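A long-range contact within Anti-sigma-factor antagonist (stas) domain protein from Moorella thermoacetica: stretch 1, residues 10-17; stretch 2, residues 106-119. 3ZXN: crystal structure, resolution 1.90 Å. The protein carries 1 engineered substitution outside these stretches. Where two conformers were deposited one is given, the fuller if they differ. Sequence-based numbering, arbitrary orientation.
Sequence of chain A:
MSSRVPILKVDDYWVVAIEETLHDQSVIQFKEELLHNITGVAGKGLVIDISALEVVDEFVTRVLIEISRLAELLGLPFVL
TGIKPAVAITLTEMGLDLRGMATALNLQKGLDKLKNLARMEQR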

# COMPACT_ATOMS: atom_id res chain seq x y z
N VAL A 10 2.82 12.44 5.62
CA VAL A 10 3.91 13.35 5.27
C VAL A 10 3.50 14.23 4.10
O VAL A 10 3.17 13.72 3.04
N ASP A 11 3.55 15.55 4.30
CA ASP A 11 3.15 16.47 3.24
C ASP A 11 1.79 16.05 2.65
O ASP A 11 1.61 16.07 1.43
N ASP A 12 0.87 15.65 3.51
CA ASP A 12 -0.49 15.23 3.11
C ASP A 12 -0.59 13.88 2.41
O ASP A 12 -1.66 13.51 1.93
N TYR A 13 0.53 13.15 2.35
CA TYR A 13 0.52 11.78 1.84
C TYR A 13 0.55 10.78 2.99
O TYR A 13 1.32 10.92 3.93
N TRP A 14 -0.32 9.77 2.91
CA TRP A 14 -0.30 8.68 3.86
C TRP A 14 0.88 7.80 3.51
O TRP A 14 1.09 7.51 2.34
N VAL A 15 1.63 7.39 4.53
CA VAL A 15 2.79 6.52 4.36
C VAL A 15 2.74 5.37 5.37
O VAL A 15 2.58 5.59 6.58
N VAL A 16 2.86 4.15 4.86
CA VAL A 16 2.77 2.95 5.68
C VAL A 16 3.86 1.96 5.28
O VAL A 16 4.08 1.73 4.09
N ALA A 17 4.53 1.36 6.26
CA ALA A 17 5.42 0.25 5.97
C ALA A 17 4.95 -0.98 6.73
O ALA A 17 4.83 -0.95 7.96
N ASN A 106 10.97 2.00 -3.55
CA ASN A 106 11.04 2.28 -2.13
C ASN A 106 10.16 3.47 -1.81
O ASN A 106 9.50 4.02 -2.70
N LEU A 107 10.16 3.88 -0.55
CA LEU A 107 9.28 4.97 -0.12
C LEU A 107 9.60 6.29 -0.80
O LEU A 107 8.69 7.08 -1.08
N GLN A 108 10.88 6.56 -1.05
CA GLN A 108 11.24 7.83 -1.68
C GLN A 108 10.68 7.90 -3.10
O GLN A 108 10.04 8.88 -3.49
N LYS A 109 10.96 6.86 -3.87
CA LYS A 109 10.48 6.72 -5.25
C LYS A 109 8.94 6.73 -5.28
O LYS A 109 8.33 7.25 -6.21
N GLY A 110 8.35 6.12 -4.26
CA GLY A 110 6.89 6.07 -4.14
C GLY A 110 6.32 7.46 -3.98
O GLY A 110 5.47 7.89 -4.75
N LEU A 111 6.82 8.18 -2.97
CA LEU A 111 6.42 9.57 -2.78
C LEU A 111 6.65 10.43 -4.03
O LEU A 111 5.77 11.19 -4.43
N ASP A 112 7.82 10.30 -4.66
CA ASP A 112 8.10 11.10 -5.86
C ASP A 112 7.13 10.78 -7.00
O ASP A 112 6.67 11.67 -7.72
N LYS A 113 6.80 9.50 -7.16
CA LYS A 113 5.90 9.11 -8.24
C LYS A 113 4.54 9.78 -8.09
O LYS A 113 3.98 10.30 -9.05
N LEU A 114 4.02 9.78 -6.87
CA LEU A 114 2.72 10.37 -6.61
C LEU A 114 2.73 11.88 -6.87
O LEU A 114 1.80 12.42 -7.46
N LYS A 115 3.80 12.55 -6.46
CA LYS A 115 3.88 13.99 -6.66
C LYS A 115 4.05 14.33 -8.14
O LYS A 115 3.53 15.34 -8.61
N ASN A 116 4.78 13.48 -8.86
CA ASN A 116 4.99 13.70 -10.29
C ASN A 116 3.70 13.56 -11.10
O ASN A 116 3.40 14.40 -11.94
N LEU A 117 2.95 12.50 -10.83
CA LEU A 117 1.66 12.30 -11.47
C LEU A 117 0.72 13.47 -11.20
O LEU A 117 0.02 13.93 -12.10
N ALA A 118 0.72 13.96 -9.97
CA ALA A 118 -0.16 15.06 -9.58
C ALA A 118 0.23 16.38 -10.22
O ALA A 118 -0.61 17.10 -10.75
N ARG A 119 1.53 16.70 -10.17
CA ARG A 119 2.04 17.96 -10.71
C ARG A 119 1.78 18.10 -12.21
O ARG A 119 2.06 19.15 -12.80

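No hydrogen bond joins the two stretches: strand 13-17 and the helix beginning at Leu107 meet mainly through apolar side-chain packing, with a single tyrosine supplying the largest covered area. Their N-to-C directions lie 158° apart, nearly antiparallel, with the axes 10.5 Å apart at closest approach, so Tyr13 falls beside Leu111 and Val15 beside Leu107. Strand alternation sets the pattern: Tyr13 and Val15 point toward the helix, whereas Trp14 and Val16 point away. Tyr13 (chi1 m, -70°; chi2 -87°) runs along the helix toward its C-terminal part. Tyr13 CB lies 3.8 Å from Leu111 CD2, Tyr13 CE1 3.7 Å from Leu114 CB, and Tyr13 OH 3.7 Å from Lys115 CG; these helix atoms meet the ring obliquely. Tyr13 OH also lies 4.4 Å from Ala118 CB, in a poorly ordered residue. Leu111 (m, t) leaves the backbone sideways, but its end turns inward and serves two neighbours, since Leu111 CD2 also lies 4.1 Å from Val15 CG2. The other methyl of Val15 (t), CG1, packs 3.7 Å from Leu107 CD1. Leu107 (m, t) points toward the strand, and its CD2 approaches the backbone O of Val16 at 4.4 Å. Leu114 (m, t) is buried and also points in. At the turn end, Lys115 (m, t, t, t) starts sideways and extends its chain past the tyrosine hydroxyl; Lys115 NZ comes to 4.0 Å from Asp11 OD2, close enough for opposite charges to attract but beyond a salt bridge. Asp11 (m) sits in the type I' turn from Val10 to Tyr13. The side-chain hydrogen bonds all lie within the helical stretch: Asn106 (p) caps the helix, its OD1 accepting from Lys109 N at 2.9 Å, and Gln108 NE2 donates to Asp112 OD2 at 3.2 Å, away from the packed surface.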

# COMPACT_ATOMS: atom_id res chain seq x y z
CB VAL A 10 5.20 12.59 4.87
CG1 VAL A 10 6.38 13.59 4.71
CG2 VAL A 10 5.54 11.51 5.89
CB ASP A 11 4.20 16.51 2.12
CG ASP A 11 5.58 16.93 2.62
OD1 ASP A 11 5.65 17.60 3.68
OD2 ASP A 11 6.59 16.59 1.96
CB ASP A 12 -1.18 16.28 2.24
CG ASP A 12 -1.54 17.53 3.01
OD1 ASP A 12 -1.90 17.42 4.20
OD2 ASP A 12 -1.46 18.63 2.41
CB TYR A 13 1.71 11.53 0.91
CG TYR A 13 1.61 12.27 -0.40
CD1 TYR A 13 0.94 11.71 -1.48
CD2 TYR A 13 2.16 13.54 -0.56
CE1 TYR A 13 0.83 12.38 -2.68
CE2 TYR A 13 2.06 14.23 -1.77
CZ TYR A 13 1.39 13.64 -2.82
OH TYR A 13 1.26 14.29 -4.03
CB TRP A 14 -1.60 7.83 3.73
CG TRP A 14 -2.86 8.63 3.95
CD1 TRP A 14 -3.76 9.05 3.00
CD2 TRP A 14 -3.36 9.09 5.21
NE1 TRP A 14 -4.79 9.75 3.60
CE2 TRP A 14 -4.57 9.78 4.95
CE3 TRP A 14 -2.91 8.97 6.53
CZ2 TRP A 14 -5.33 10.35 5.97
CZ3 TRP A 14 -3.67 9.55 7.54
CH2 TRP A 14 -4.87 10.23 7.25
CB VAL A 15 4.14 7.28 4.57
CG1 VAL A 15 5.28 6.30 4.59
CG2 VAL A 15 4.34 8.35 3.50
CB VAL A 16 1.40 2.23 5.48
CG1 VAL A 16 1.38 0.88 6.20
CG2 VAL A 16 0.25 3.11 5.95
CB ALA A 17 6.88 0.58 6.31
CB ASN A 106 12.49 2.56 -1.71
CG ASN A 106 13.10 3.70 -2.49
OD1 ASN A 106 12.49 4.75 -2.66
ND2 ASN A 106 14.31 3.48 -2.99
CB LEU A 107 9.30 5.14 1.41
CG LEU A 107 8.58 4.11 2.28
CD1 LEU A 107 8.47 4.67 3.69
CD2 LEU A 107 7.20 3.78 1.71
CB GLN A 108 12.77 8.04 -1.69
CG GLN A 108 13.19 9.35 -2.35
CD GLN A 108 12.81 10.57 -1.51
OE1 GLN A 108 13.05 10.61 -0.30
NE2 GLN A 108 12.20 11.57 -2.15
CB LYS A 109 10.98 5.39 -5.83
CG LYS A 109 12.50 5.27 -5.86
CD LYS A 109 13.02 5.63 -7.20
CE LYS A 109 14.50 5.25 -7.32
NZ LYS A 109 14.94 5.37 -8.72
CB LEU A 111 7.14 10.18 -1.58
CG LEU A 111 6.62 9.68 -0.24
CD1 LEU A 111 7.62 10.05 0.88
CD2 LEU A 111 5.21 10.25 0.03
CB ASP A 112 9.56 10.93 -6.31
CG ASP A 112 10.55 11.61 -5.36
OD1 ASP A 112 10.15 12.55 -4.64
OD2 ASP A 112 11.72 11.18 -5.30
CB LYS A 113 5.75 7.58 -8.28
CG LYS A 113 4.90 7.05 -9.44
CD LYS A 113 4.88 5.52 -9.44
CE LYS A 113 4.22 4.94 -10.69
NZ LYS A 113 5.04 5.15 -11.92
CB LEU A 114 2.25 10.06 -5.19
CG LEU A 114 1.81 8.60 -5.06
CD1 LEU A 114 0.90 8.36 -3.85
CD2 LEU A 114 1.09 8.19 -6.33
CB LYS A 115 5.03 14.58 -5.87
CG LYS A 115 4.89 14.48 -4.37
CD LYS A 115 6.23 14.79 -3.72
CE LYS A 115 6.24 14.46 -2.24
NZ LYS A 115 7.50 14.99 -1.60
CB ASN A 116 6.07 12.75 -10.83
CG ASN A 116 7.44 13.40 -10.91
OD1 ASN A 116 7.71 14.19 -11.82
ND2 ASN A 116 8.30 13.07 -9.95
CB LEU A 117 1.01 10.99 -10.99
CG LEU A 117 1.73 9.68 -11.36
CD1 LEU A 117 0.98 8.45 -10.83
CD2 LEU A 117 1.92 9.59 -12.87
CB ALA A 118 -0.21 15.19 -8.05
CB ARG A 119 3.54 18.10 -10.39
CG ARG A 119 4.13 19.45 -10.76
CD ARG A 119 5.42 19.71 -10.01
NE ARG A 119 6.07 20.94 -10.45
CZ ARG A 119 7.03 21.57 -9.77
NH1 ARG A 119 7.45 21.08 -8.61
NH2 ARG A 119 7.56 22.68 -10.24